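Local coordinates for holo-[acyl-carrier-protein] synthase (Thermotoga maritima, PDB 5XUM) that belongs to the 4'-phosphopantetheinyl transferase superfamily and is modelled as an assembly of three protein chains, at residues G25-R30 with D67-E72; H82-F87 with S142-T147; F87-H92 with L107-G112; G112-E117 with C157-Y162; R126-E131 with E138-L143. One frame throughout, in Å; residues are numbered along the deposited sequence.

Contact 1: residues G25-R30 with D67-E72; sequences GESEKR and DVEFLE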
# COMPACT_ATOMS: atom_id res chain seq x y z
N GLY A 25 -19.76 -4.55 15.88
CA GLY A 25 -19.70 -3.85 17.16
C GLY A 25 -20.93 -2.98 17.35
O GLY A 25 -21.75 -2.85 16.43
N GLU A 26 -21.05 -2.37 18.52
CA GLU A 26 -22.23 -1.57 18.88
C GLU A 26 -22.47 -0.36 17.97
O GLU A 26 -23.60 -0.11 17.56
CB GLU A 26 -22.19 -1.14 20.35
CG GLU A 26 -22.38 -2.28 21.35
CD GLU A 26 -23.69 -3.01 21.16
OE1 GLU A 26 -23.66 -4.23 20.86
OE2 GLU A 26 -24.76 -2.38 21.31
N SER A 27 -21.40 0.37 17.67
CA SER A 27 -21.49 1.54 16.80
C SER A 27 -21.77 1.16 15.34
O SER A 27 -22.40 1.92 14.61
CB SER A 27 -20.23 2.40 16.90
OG SER A 27 -20.09 2.95 18.20
N GLU A 28 -21.29 -0.02 14.93
CA GLU A 28 -21.57 -0.55 13.60
C GLU A 28 -23.04 -0.95 13.45
O GLU A 28 -23.62 -0.81 12.37
CB GLU A 28 -20.66 -1.74 13.27
CG GLU A 28 -19.22 -1.37 12.99
CD GLU A 28 -18.34 -2.58 12.73
OE1 GLU A 28 -18.43 -3.57 13.48
OE2 GLU A 28 -17.53 -2.53 11.77
N LYS A 29 -23.63 -1.45 14.54
CA LYS A 29 -25.05 -1.81 14.59
C LYS A 29 -25.95 -0.60 14.38
O LYS A 29 -26.96 -0.68 13.68
CB LYS A 29 -25.40 -2.51 15.90
CG LYS A 29 -24.92 -3.95 15.99
CD LYS A 29 -25.16 -4.52 17.38
CE LYS A 29 -24.63 -5.94 17.49
NZ LYS A 29 -24.77 -6.48 18.88
N ARG A 30 -25.58 0.53 15.00
CA ARG A 30 -26.29 1.80 14.82
C ARG A 30 -26.19 2.30 13.38
O ARG A 30 -27.15 2.86 12.85
CB ARG A 30 -25.75 2.86 15.79
CG ARG A 30 -26.33 2.77 17.19
CD ARG A 30 -25.69 3.80 18.12
NE ARG A 30 -24.40 3.35 18.64
CZ ARG A 30 -23.51 4.13 19.25
NH1 ARG A 30 -23.75 5.42 19.41
NH2 ARG A 30 -22.37 3.61 19.69
N ASP A 67 -14.01 -6.68 18.16
CA ASP A 67 -12.91 -5.86 18.68
C ASP A 67 -12.44 -4.80 17.68
O ASP A 67 -11.70 -3.88 18.04
CB ASP A 67 -11.72 -6.75 19.08
CG ASP A 67 -12.02 -7.63 20.27
OD1 ASP A 67 -12.82 -7.22 21.14
OD2 ASP A 67 -11.45 -8.74 20.35
N VAL A 68 -12.86 -4.95 16.43
CA VAL A 68 -12.48 -4.04 15.36
C VAL A 68 -13.74 -3.51 14.68
O VAL A 68 -14.55 -4.28 14.17
CB VAL A 68 -11.60 -4.75 14.30
CG1 VAL A 68 -11.07 -3.75 13.29
CG2 VAL A 68 -10.44 -5.47 14.97
N GLU A 69 -13.90 -2.19 14.68
CA GLU A 69 -15.05 -1.57 14.04
C GLU A 69 -14.64 -0.71 12.86
O GLU A 69 -13.57 -0.09 12.87
CB GLU A 69 -15.84 -0.72 15.04
CG GLU A 69 -16.75 -1.52 15.95
CD GLU A 69 -17.74 -0.64 16.69
OE1 GLU A 69 -17.31 0.15 17.56
OE2 GLU A 69 -18.95 -0.74 16.40
N PHE A 70 -15.48 -0.70 11.83
CA PHE A 70 -15.30 0.20 10.71
C PHE A 70 -16.50 1.12 10.61
O PHE A 70 -17.59 0.73 10.16
CB PHE A 70 -15.06 -0.58 9.41
CG PHE A 70 -13.73 -1.29 9.38
CD1 PHE A 70 -12.61 -0.66 8.85
CD2 PHE A 70 -13.60 -2.57 9.90
CE1 PHE A 70 -11.38 -1.31 8.83
CE2 PHE A 70 -12.38 -3.22 9.88
CZ PHE A 70 -11.27 -2.59 9.34
N LEU A 71 -16.29 2.36 11.06
CA LEU A 71 -17.32 3.38 11.03
C LEU A 71 -17.18 4.20 9.76
O LEU A 71 -16.47 3.79 8.83
CB LEU A 71 -17.22 4.27 12.28
CG LEU A 71 -17.15 3.54 13.63
CD1 LEU A 71 -16.97 4.52 14.78
CD2 LEU A 71 -18.38 2.66 13.86
N GLU A 72 -17.85 5.35 9.69
CA GLU A 72 -17.77 6.21 8.52
C GLU A 72 -17.60 7.68 8.86
O GLU A 72 -18.33 8.24 9.69
CB GLU A 72 -19.00 6.01 7.62
CG GLU A 72 -18.96 4.73 6.81
CD GLU A 72 -19.91 4.74 5.62
OE1 GLU A 72 -20.46 5.81 5.29
OE2 GLU A 72 -20.09 3.66 5.01
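Gly25 and Glu69 bring the first turn of helix 26-34 against strand 68-73, their CA atoms 6.0 Å apart; the short axes approach to 8.0 Å at 35°. Gly25 is the N-cap residue, and Glu28, three residues on, bonds back to it: its OE1 accepts Gly25 N at 2.9 Å through the anti lone pair. The same carboxylate reaches across to the strand, where OE2 takes Phe70 N at 2.7 Å from above the carboxylate plane in an almost straight bond. Glu69 returns the reach. Its chain slides past Glu28 in the opposite direction, and OE2 accepts Glu28 N at 2.9 Å, so each glutamate grips the other segment's backbone. The two carboxylates stand 86° apart, with Glu28 OE1 only 4.1 Å from Glu69 OE2. Lys49, which bridges to Glu28 OE1, and His82, bonded to Glu69 OE1, probably ease this crowding of negative charge. Beside the polar pair, Ser27 CB rests on Leu71 CD2 at 3.6 Å.

Contact 2: residues H82-F87 with S142-T147; sequences HKDFGF and SLPPFT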
# COMPACT_ATOMS: atom_id res chain seq x y z
N HIS A 82 -10.90 -1.47 19.68
CA HIS A 82 -11.34 -1.60 21.07
C HIS A 82 -10.35 -2.42 21.85
O HIS A 82 -10.61 -2.81 23.00
CB HIS A 82 -12.73 -2.23 21.13
CG HIS A 82 -13.81 -1.36 20.53
ND1 HIS A 82 -14.45 -0.41 21.23
CD2 HIS A 82 -14.35 -1.34 19.24
CE1 HIS A 82 -15.35 0.20 20.43
NE2 HIS A 82 -15.29 -0.37 19.22
N LYS A 83 -9.21 -2.69 21.23
CA LYS A 83 -8.14 -3.49 21.81
C LYS A 83 -6.81 -3.03 21.21
O LYS A 83 -6.80 -2.33 20.19
CB LYS A 83 -8.39 -4.97 21.49
CG LYS A 83 -7.75 -5.95 22.47
CD LYS A 83 -8.20 -7.38 22.22
CE LYS A 83 -9.48 -7.71 22.97
NZ LYS A 83 -9.82 -9.16 22.86
N ASP A 84 -5.70 -3.39 21.86
CA ASP A 84 -4.38 -3.14 21.30
C ASP A 84 -3.98 -4.26 20.35
O ASP A 84 -3.89 -5.43 20.76
CB ASP A 84 -3.34 -2.97 22.41
CG ASP A 84 -3.38 -1.59 23.06
OD1 ASP A 84 -3.86 -0.64 22.41
OD2 ASP A 84 -2.93 -1.47 24.22
N PHE A 85 -3.76 -3.91 19.08
CA PHE A 85 -3.36 -4.88 18.06
C PHE A 85 -1.91 -4.69 17.61
O PHE A 85 -1.32 -5.58 17.01
CB PHE A 85 -4.30 -4.80 16.85
CG PHE A 85 -5.74 -5.12 17.16
CD1 PHE A 85 -6.16 -6.44 17.32
CD2 PHE A 85 -6.68 -4.10 17.29
CE1 PHE A 85 -7.48 -6.73 17.60
CE2 PHE A 85 -8.00 -4.39 17.58
CZ PHE A 85 -8.40 -5.71 17.74
N GLY A 86 -1.36 -3.51 17.90
CA GLY A 86 0.02 -3.17 17.52
C GLY A 86 0.30 -1.70 17.74
O GLY A 86 -0.51 -0.99 18.33
N PHE A 87 1.45 -1.23 17.25
CA PHE A 87 1.82 0.18 17.41
C PHE A 87 1.70 1.00 16.13
O PHE A 87 2.19 2.13 16.06
CB PHE A 87 3.21 0.33 18.07
CG PHE A 87 4.36 -0.15 17.22
CD1 PHE A 87 5.14 0.76 16.52
CD2 PHE A 87 4.67 -1.50 17.14
CE1 PHE A 87 6.21 0.33 15.74
CE2 PHE A 87 5.73 -1.94 16.36
CZ PHE A 87 6.50 -1.03 15.66
N SER A 142 6.07 4.36 20.57
CA SER A 142 5.73 3.05 20.02
C SER A 142 4.73 2.33 20.93
O SER A 142 4.46 1.14 20.74
CB SER A 142 6.98 2.20 19.82
OG SER A 142 7.85 2.79 18.87
N LEU A 143 4.19 3.04 21.91
CA LEU A 143 3.19 2.48 22.80
C LEU A 143 1.85 2.34 22.08
O LEU A 143 1.40 3.29 21.42
CB LEU A 143 3.02 3.32 24.07
CG LEU A 143 4.17 3.33 25.09
CD1 LEU A 143 3.89 4.33 26.20
CD2 LEU A 143 4.42 1.95 25.67
N PRO A 144 1.21 1.16 22.18
CA PRO A 144 -0.12 0.93 21.63
C PRO A 144 -1.15 1.87 22.29
O PRO A 144 -0.96 2.26 23.44
CB PRO A 144 -0.41 -0.53 21.98
CG PRO A 144 0.94 -1.15 22.16
CD PRO A 144 1.77 -0.07 22.79
N PRO A 145 -2.23 2.23 21.56
CA PRO A 145 -3.15 3.30 21.97
C PRO A 145 -3.77 3.15 23.37
O PRO A 145 -3.86 4.13 24.10
CB PRO A 145 -4.24 3.29 20.89
CG PRO A 145 -4.07 1.99 20.16
CD PRO A 145 -2.61 1.67 20.24
N PHE A 146 -4.19 1.94 23.73
CA PHE A 146 -4.81 1.71 25.04
C PHE A 146 -3.79 1.72 26.17
O PHE A 146 -4.09 2.18 27.28
CB PHE A 146 -5.64 0.43 25.05
CG PHE A 146 -6.94 0.55 24.32
CD1 PHE A 146 -8.07 1.04 24.97
CD2 PHE A 146 -7.04 0.18 22.98
CE1 PHE A 146 -9.28 1.15 24.30
CE2 PHE A 146 -8.25 0.29 22.31
CZ PHE A 146 -9.37 0.78 22.97
N THR A 147 -2.59 1.21 25.90
CA THR A 147 -1.48 1.28 26.84
C THR A 147 -1.12 2.74 27.11
O THR A 147 -0.96 3.15 28.26
CB THR A 147 -0.25 0.51 26.32
OG1 THR A 147 -0.62 -0.85 26.03
CG2 THR A 147 0.88 0.50 27.36
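The loop 82-87 runs past the start of helix 145-154, coming closest in backbone terms at Phe87 and the N-cap residue Pro144, whose CA atoms lie 4.7 Å apart. Asp84 carries the contact by placing its carboxylate at the helix N-terminus. OD1 accepts Phe146 N at 2.9 Å with its syn lone pair. OD2 receives Thr147 OG1 at 3.0 Å, from the syn side but 31° out of the carboxylate plane, together with a weak bond from Thr147 N. The positive end of the helix dipole would favour a charged carboxylate here. Carbon closes around the acid: Pro144 CB sits 3.3 Å from Asp84 CG, and the Phe146 ring offers its edge, CD2, to OD1 at 3.3 Å. That ring also reaches back along the loop, with CE2 3.3 Å from Lys83 N. At the other end, Phe87 CB meets Ser142 O at 3.1 Å. Outside the pair, Pro145 and Phe146 also pack on Ile167 of strand 166-167, while His82 bonds to Glu69 of strand 68-73 and Lys83 forms a salt bridge with Asp67 just before that strand, so the loop spans from there to the helix start.

Contact 3: residues F87-H92 with L107-G112; sequences FFNYAH and LEKRKG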
# COMPACT_ATOMS: atom_id res chain seq x y z
N PHE A 87 1.45 -1.23 17.25
CA PHE A 87 1.82 0.18 17.41
C PHE A 87 1.70 1.00 16.13
O PHE A 87 2.19 2.13 16.06
CB PHE A 87 3.21 0.33 18.07
CG PHE A 87 4.36 -0.15 17.22
CD1 PHE A 87 5.14 0.76 16.52
CD2 PHE A 87 4.67 -1.50 17.14
CE1 PHE A 87 6.21 0.33 15.74
CE2 PHE A 87 5.73 -1.94 16.36
CZ PHE A 87 6.50 -1.03 15.66
N PHE A 88 1.04 0.44 15.11
CA PHE A 88 0.70 1.22 13.92
C PHE A 88 -0.20 2.38 14.35
O PHE A 88 -1.06 2.21 15.22
CB PHE A 88 0.01 0.35 12.86
CG PHE A 88 -1.26 -0.31 13.32
CD1 PHE A 88 -1.23 -1.58 13.91
CD2 PHE A 88 -2.49 0.32 13.17
CE1 PHE A 88 -2.40 -2.18 14.35
CE2 PHE A 88 -3.66 -0.28 13.61
CZ PHE A 88 -3.62 -1.54 14.20
N ASN A 89 0.01 3.56 13.78
CA ASN A 89 -0.85 4.69 14.09
C ASN A 89 -1.71 5.14 12.92
O ASN A 89 -2.56 6.02 13.06
CB ASN A 89 -0.07 5.86 14.72
CG ASN A 89 1.09 6.35 13.87
OD1 ASN A 89 1.48 5.71 12.89
ND2 ASN A 89 1.64 7.50 14.24
N TYR A 90 -1.51 4.51 11.77
CA TYR A 90 -2.33 4.77 10.60
C TYR A 90 -2.88 3.49 9.99
O TYR A 90 -2.15 2.51 9.80
CB TYR A 90 -1.57 5.60 9.55
CG TYR A 90 -1.58 7.08 9.85
CD1 TYR A 90 -2.50 7.92 9.23
CD2 TYR A 90 -0.70 7.63 10.78
CE1 TYR A 90 -2.52 9.28 9.51
CE2 TYR A 90 -0.72 8.98 11.07
CZ TYR A 90 -1.63 9.80 10.43
OH TYR A 90 -1.65 11.14 10.72
N ALA A 91 -4.18 3.50 9.73
CA ALA A 91 -4.83 2.43 8.99
C ALA A 91 -5.48 3.05 7.77
O ALA A 91 -6.44 3.82 7.88
CB ALA A 91 -5.87 1.72 9.85
N HIS A 92 -4.92 2.75 6.60
CA HIS A 92 -5.46 3.22 5.35
C HIS A 92 -6.32 2.13 4.79
O HIS A 92 -5.84 1.04 4.47
CB HIS A 92 -4.33 3.61 4.40
CG HIS A 92 -3.40 4.65 4.97
ND1 HIS A 92 -3.72 5.96 5.01
CD2 HIS A 92 -2.13 4.54 5.53
CE1 HIS A 92 -2.71 6.65 5.57
NE2 HIS A 92 -1.74 5.78 5.89
N LEU A 107 -1.63 -0.98 6.93
CA LEU A 107 -1.24 -0.47 8.24
C LEU A 107 0.13 0.21 8.16
O LEU A 107 1.07 -0.34 7.58
CB LEU A 107 -1.26 -1.58 9.29
CG LEU A 107 -2.58 -2.34 9.48
CD1 LEU A 107 -2.43 -3.44 10.51
CD2 LEU A 107 -3.73 -1.42 9.85
N GLU A 108 0.22 1.40 8.74
CA GLU A 108 1.41 2.24 8.63
C GLU A 108 1.81 2.77 10.01
O GLU A 108 0.96 3.12 10.83
CB GLU A 108 1.14 3.41 7.68
CG GLU A 108 2.31 4.38 7.48
CD GLU A 108 1.94 5.61 6.66
OE1 GLU A 108 0.82 6.14 6.83
OE2 GLU A 108 2.78 6.06 5.86
N LYS A 109 3.12 2.80 10.26
CA LYS A 109 3.66 3.50 11.42
C LYS A 109 4.39 4.75 10.94
O LYS A 109 5.43 4.67 10.28
CB LYS A 109 4.59 2.59 12.24
CG LYS A 109 5.43 3.29 13.31
CD LYS A 109 4.58 4.01 14.34
CE LYS A 109 5.45 4.77 15.33
NZ LYS A 109 4.67 5.81 16.05
N ARG A 110 3.80 5.91 11.24
CA ARG A 110 4.44 7.19 10.96
C ARG A 110 5.14 7.69 12.20
O ARG A 110 4.66 7.50 13.32
CB ARG A 110 3.41 8.23 10.53
CG ARG A 110 2.81 8.03 9.15
CD ARG A 110 2.06 9.29 8.75
NE ARG A 110 1.10 9.06 7.67
CZ ARG A 110 0.19 9.95 7.29
NH1 ARG A 110 0.09 11.12 7.91
NH2 ARG A 110 -0.65 9.66 6.30
N LYS A 111 6.29 8.33 12.00
CA LYS A 111 6.98 9.06 13.06
C LYS A 111 6.04 10.16 13.54
O LYS A 111 5.51 10.93 12.74
CB LYS A 111 8.29 9.65 12.53
CG LYS A 111 9.04 10.56 13.49
CD LYS A 111 10.21 11.25 12.80
CE LYS A 111 10.81 12.37 13.64
NZ LYS A 111 11.60 11.86 14.79
N GLY A 112 5.80 10.21 14.85
CA GLY A 112 4.94 11.22 15.45
C GLY A 112 3.47 11.00 15.16
O GLY A 112 2.99 9.85 15.15
O HOH W 1 2.62 4.46 17.24
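Tyr90 and Glu108 form a hydrogen-bonded antiparallel pair, and the tightly packed part of the contact is built on their face. The Arg110 guanidinium lies flat on the Tyr90 ring in a cation-pi stack, planes 14° apart, with CZ 3.7 Å from the ring centroid. At the guanidinium edge Glu108, extended from a CG anti to the backbone N (chi1 180°), holds out OE1 to two donors: His92 NE2 at 2.8 Å and Arg110 NE at 3.1 Å, arriving from opposite faces of the carboxylate plane. The salt bridge to Glu108 thus helps to fix the guanidinium over the ring, and its NH2 bonds to Ile2 O of the second subunit. On the other face Leu107 CD1 sits over the Phe88 ring, 4.1 Å from its centroid, and CD2 touches Ala91 CB. Asn89 OD1 accepts Arg110 N at 2.9 Å on an in-plane lone pair, while ND2 donates to Arg110 O. The looser side lies around Phe87: its CE1 meets Lys109 CG at 3.9 Å, and a water joins Phe87 O to Lys109 NZ, which also bonds Thr141 O. Asn89 and Tyr90 both face Glu108, a classic beta bulge at the open end of the hairpin 90-108.

Contact 4: residues G112-E117 with C157-Y162; sequences GDIIVE and CRLVRY
Asp113, just ahead of strand 114-117, meets Arg161 of the antiparallel strand 158-162 in a long salt bridge: OD1 lies at the guanidinium edge, a weak 3.4 Å from NH2, while Arg161 NH1 bonds Gly163 O. Ile114 pairs with Tyr162 and lays CG1 over one face of its ring, 4.1 Å from CD1; CG2 touches Leu159 CD1. Ile115 faces a classic beta bulge formed by Val160 and Arg161. Its O accepts both Val160 N, at 2.8 Å, and Arg161 N, at 3.1 Å, from the same face of the carbonyl plane, and its N donates to Arg161 O. On the side-chain side, CG1 packs on Arg161 NH2 at 3.5 Å. The register then shifts by one, and Val116 pairs with Leu159, CG1 resting on Arg158 O. Glu117 ends the strand with a pair of backbone bonds to Arg158, and its OE2 goes to Arg132. The Ile114, Val116 and Tyr162 face packs on helix 145-154 through Leu148, Leu152 and Pro145, and strand 137-140 flanks 114-117 on its other edge.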
# COMPACT_ATOMS: atom_id res chain seq x y z
N GLY A 112 5.80 10.21 14.85
CA GLY A 112 4.94 11.22 15.45
C GLY A 112 3.47 11.00 15.16
O GLY A 112 2.99 9.85 15.15
N ASP A 113 2.75 12.10 14.93
CA ASP A 113 1.31 12.09 14.63
C ASP A 113 0.45 11.51 15.75
O ASP A 113 -0.64 10.98 15.52
CB ASP A 113 1.01 11.40 13.28
CG ASP A 113 0.85 12.38 12.14
OD1 ASP A 113 0.12 13.38 12.31
OD2 ASP A 113 1.43 12.14 11.06
N ILE A 114 0.96 11.61 16.98
CA ILE A 114 0.23 11.24 18.17
C ILE A 114 0.11 12.50 19.03
O ILE A 114 1.12 13.05 19.47
CB ILE A 114 0.93 10.09 18.93
CG1 ILE A 114 0.92 8.81 18.08
CG2 ILE A 114 0.27 9.84 20.28
CD1 ILE A 114 2.11 7.91 18.31
N ILE A 115 -1.12 12.96 19.24
CA ILE A 115 -1.37 14.22 19.93
C ILE A 115 -1.84 13.97 21.36
O ILE A 115 -2.79 13.23 21.59
CB ILE A 115 -2.40 15.11 19.18
CG1 ILE A 115 -2.10 15.17 17.67
CG2 ILE A 115 -2.47 16.51 19.79
CD1 ILE A 115 -0.75 15.76 17.28
N VAL A 116 -1.14 14.60 22.31
CA VAL A 116 -1.40 14.43 23.74
C VAL A 116 -1.46 15.79 24.44
O VAL A 116 -0.61 16.65 24.21
CB VAL A 116 -0.31 13.56 24.42
CG1 VAL A 116 -0.51 13.50 25.92
CG2 VAL A 116 -0.30 12.15 23.83
N GLU A 117 -2.48 15.99 25.28
CA GLU A 117 -2.60 17.21 26.07
C GLU A 117 -2.19 16.95 27.52
O GLU A 117 -2.67 16.01 28.16
CB GLU A 117 -4.04 17.75 26.00
CG GLU A 117 -4.26 19.09 26.71
CD GLU A 117 -3.67 20.27 25.97
OE1 GLU A 117 -4.45 21.09 25.43
OE2 GLU A 117 -2.42 20.40 25.92
N CYS A 157 -3.08 13.95 32.17
CA CYS A 157 -2.85 13.97 30.72
C CYS A 157 -3.95 13.26 29.94
O CYS A 157 -4.66 12.41 30.48
CB CYS A 157 -1.49 13.36 30.39
SG CYS A 157 -0.07 14.37 30.88
N ARG A 158 -4.08 13.62 28.66
CA ARG A 158 -5.14 13.10 27.81
C ARG A 158 -4.63 12.81 26.40
O ARG A 158 -3.92 13.64 25.81
CB ARG A 158 -6.31 14.09 27.78
CG ARG A 158 -7.58 13.56 27.13
CD ARG A 158 -8.73 14.54 27.27
NE ARG A 158 -8.49 15.81 26.58
CZ ARG A 158 -8.81 16.06 25.31
NH1 ARG A 158 -9.40 15.13 24.57
NH2 ARG A 158 -8.54 17.24 24.78
N LEU A 159 -4.98 11.64 25.87
CA LEU A 159 -4.71 11.32 24.47
C LEU A 159 -5.75 11.99 23.58
O LEU A 159 -6.94 11.70 23.68
CB LEU A 159 -4.70 9.80 24.25
CG LEU A 159 -4.62 9.25 22.81
CD1 LEU A 159 -3.34 9.67 22.10
CD2 LEU A 159 -4.76 7.74 22.83
N VAL A 160 -5.29 12.90 22.72
CA VAL A 160 -6.18 13.67 21.84
C VAL A 160 -6.40 12.93 20.52
O VAL A 160 -7.55 12.68 20.14
CB VAL A 160 -5.64 15.09 21.58
CG1 VAL A 160 -6.60 15.89 20.71
CG2 VAL A 160 -5.40 15.83 22.90
N ARG A 161 -5.31 12.58 19.84
CA ARG A 161 -5.39 11.87 18.57
C ARG A 161 -4.24 10.87 18.45
O ARG A 161 -3.10 11.17 18.79
CB ARG A 161 -5.36 12.86 17.40
CG ARG A 161 -5.69 12.24 16.05
CD ARG A 161 -5.76 13.28 14.93
NE ARG A 161 -4.56 14.12 14.84
CZ ARG A 161 -3.43 13.79 14.21
NH1 ARG A 161 -3.31 12.62 13.60
NH2 ARG A 161 -2.42 14.64 14.20
N TYR A 162 -4.57 9.67 17.97
CA TYR A 162 -3.58 8.64 17.68
C TYR A 162 -3.60 8.36 16.18
O TYR A 162 -4.31 7.47 15.71
CB TYR A 162 -3.92 7.37 18.47
CG TYR A 162 -2.78 6.39 18.61
CD1 TYR A 162 -1.94 6.42 19.72
CD2 TYR A 162 -2.55 5.41 17.64
CE1 TYR A 162 -0.90 5.51 19.86
CE2 TYR A 162 -1.51 4.50 17.76
CZ TYR A 162 -0.69 4.56 18.88
OH TYR A 162 0.34 3.66 19.01

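Contact 5: residues R126-E131 with E138-L143; sequences RFEVLE and EIETSL
Glu140 N donates to Glu128 O at 3.0 Å across the antiparallel hairpin of strands 128-132 and 137-140. Two more backbone bonds follow, from Leu130 N to Glu138 O at 2.8 Å and from Glu138 N to Glu131 O. Leu130 and Glu131 both face Glu138, a classic beta bulge. A water links Glu128 N to Glu140 O. Apolar contacts centre on Phe127. Ile139 CD1 sits over one face of its ring, 4.0 Å from the centroid; Leu143 CD1 lies in plane at the edge, 3.8 Å from CE1. Val129 CG2 meets Ile139 CG2 at 4.0 Å. Thr141 OG1, 3.7 Å from Phe127 CE1, accepts Leu143 N in an ST turn. Charge gathers on the other face, with Glu131 OE1 4.4 Å from Glu138 OE2. Backbone bonds and carbon contacts therefore hold the hairpin while acids lie close; Glu138 OE1 and Glu140 OE1 are met by Asp113 N and Gly112 N, which may help to accommodate their charge.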
# COMPACT_ATOMS: atom_id res chain seq x y z
N ARG A 126 9.26 11.31 29.54
CA ARG A 126 8.84 10.00 29.06
C ARG A 126 8.92 9.84 27.55
O ARG A 126 9.26 8.76 27.06
CB ARG A 126 7.42 9.70 29.56
CG ARG A 126 7.33 9.53 31.07
CD ARG A 126 5.92 9.78 31.58
NE ARG A 126 5.82 9.57 33.03
CZ ARG A 126 6.15 10.47 33.95
NH1 ARG A 126 6.02 10.17 35.24
NH2 ARG A 126 6.62 11.66 33.61
N PHE A 127 8.62 10.91 26.81
CA PHE A 127 8.53 10.84 25.36
C PHE A 127 9.39 11.88 24.64
O PHE A 127 9.74 12.91 25.21
CB PHE A 127 7.08 11.02 24.90
CG PHE A 127 6.11 10.10 25.58
CD1 PHE A 127 6.11 8.74 25.32
CD2 PHE A 127 5.19 10.61 26.49
CE1 PHE A 127 5.21 7.89 25.95
CE2 PHE A 127 4.29 9.77 27.13
CZ PHE A 127 4.30 8.41 26.86
N GLU A 128 9.72 11.56 23.39
CA GLU A 128 10.31 12.52 22.47
C GLU A 128 9.19 13.46 22.00
O GLU A 128 8.29 13.04 21.27
CB GLU A 128 10.93 11.77 21.28
CG GLU A 128 11.64 12.64 20.26
CD GLU A 128 12.14 11.86 19.06
OE1 GLU A 128 12.82 12.47 18.20
OE2 GLU A 128 11.87 10.64 18.96
N VAL A 129 9.25 14.71 22.45
CA VAL A 129 8.26 15.72 22.10
C VAL A 129 8.71 16.48 20.85
O VAL A 129 9.85 16.96 20.79
CB VAL A 129 7.99 16.69 23.28
CG1 VAL A 129 7.07 17.83 22.87
CG2 VAL A 129 7.40 15.94 24.46
N LEU A 130 7.82 16.59 19.87
CA LEU A 130 8.18 17.13 18.56
C LEU A 130 7.67 18.55 18.30
O LEU A 130 8.46 19.45 17.99
CB LEU A 130 7.70 16.19 17.44
CG LEU A 130 8.34 14.80 17.36
CD1 LEU A 130 7.47 13.87 16.52
CD2 LEU A 130 9.76 14.86 16.81
N GLU A 131 6.36 18.75 18.43
CA GLU A 131 5.73 20.04 18.13
C GLU A 131 4.56 20.36 19.05
O GLU A 131 3.96 19.46 19.65
CB GLU A 131 5.26 20.09 16.67
CG GLU A 131 6.32 20.56 15.68
CD GLU A 131 5.78 20.72 14.27
OE1 GLU A 131 4.60 21.10 14.11
OE2 GLU A 131 6.54 20.47 13.31
N GLU A 138 2.58 17.10 20.14
CA GLU A 138 2.86 15.98 19.25
C GLU A 138 4.06 15.20 19.78
O GLU A 138 5.14 15.77 19.98
CB GLU A 138 3.12 16.45 17.81
CG GLU A 138 3.19 15.30 16.80
CD GLU A 138 3.63 15.74 15.41
OE1 GLU A 138 3.86 14.85 14.56
OE2 GLU A 138 3.75 16.96 15.15
N ILE A 139 3.86 13.91 20.03
CA ILE A 139 4.92 13.05 20.55
C ILE A 139 5.20 11.88 19.62
O ILE A 139 4.35 11.50 18.81
CB ILE A 139 4.58 12.52 21.97
CG1 ILE A 139 3.30 11.66 21.96
CG2 ILE A 139 4.48 13.67 22.97
CD1 ILE A 139 3.15 10.74 23.15
N GLU A 140 6.40 11.32 19.72
CA GLU A 140 6.71 10.04 19.10
C GLU A 140 6.73 8.97 20.18
O GLU A 140 7.42 9.10 21.20
CB GLU A 140 8.05 10.09 18.35
CG GLU A 140 8.65 8.73 17.98
CD GLU A 140 7.75 7.85 17.11
OE1 GLU A 140 6.74 8.34 16.56
OE2 GLU A 140 8.06 6.65 16.97
N THR A 141 5.94 7.92 19.97
CA THR A 141 5.93 6.76 20.86
C THR A 141 5.54 5.49 20.11
O THR A 141 4.80 5.54 19.12
CB THR A 141 5.01 6.97 22.09
OG1 THR A 141 5.02 5.78 22.90
CG2 THR A 141 3.57 7.27 21.68
N SER A 142 6.07 4.36 20.57
CA SER A 142 5.73 3.05 20.02
C SER A 142 4.73 2.33 20.93
O SER A 142 4.46 1.14 20.74
CB SER A 142 6.98 2.20 19.82
OG SER A 142 7.85 2.79 18.87
N LEU A 143 4.19 3.04 21.91
CA LEU A 143 3.19 2.48 22.80
C LEU A 143 1.85 2.34 22.08
O LEU A 143 1.40 3.29 21.42
CB LEU A 143 3.02 3.32 24.07
CG LEU A 143 4.17 3.33 25.09
CD1 LEU A 143 3.89 4.33 26.20
CD2 LEU A 143 4.42 1.95 25.67
O HOH W 2 9.63 8.54 22.75

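How the contacts relate
Contacts 1 and 3 are buried, contact 4 partly so, and contacts 2 and 5 lie at the surface. Contacts 1 and 2 both set acidic side chains against the first turn of a helix, and they touch through Glu69 with His82 and Asp67 with Lys83. Contacts 3, 4 and 5 instead join antiparallel strands, each with a classic bulge; contacts 4 and 5 share one sheet, in which strands 114-117 and 137-140 are neighbours, whereas contact 3 belongs to another and alone reaches a second subunit. Its charges pair off around Glu108, while contacts 1 and 5 bring acids close together. Tyr162 OH, probably bonded to Leu143 O, links contact 4 with contacts 2 and 5.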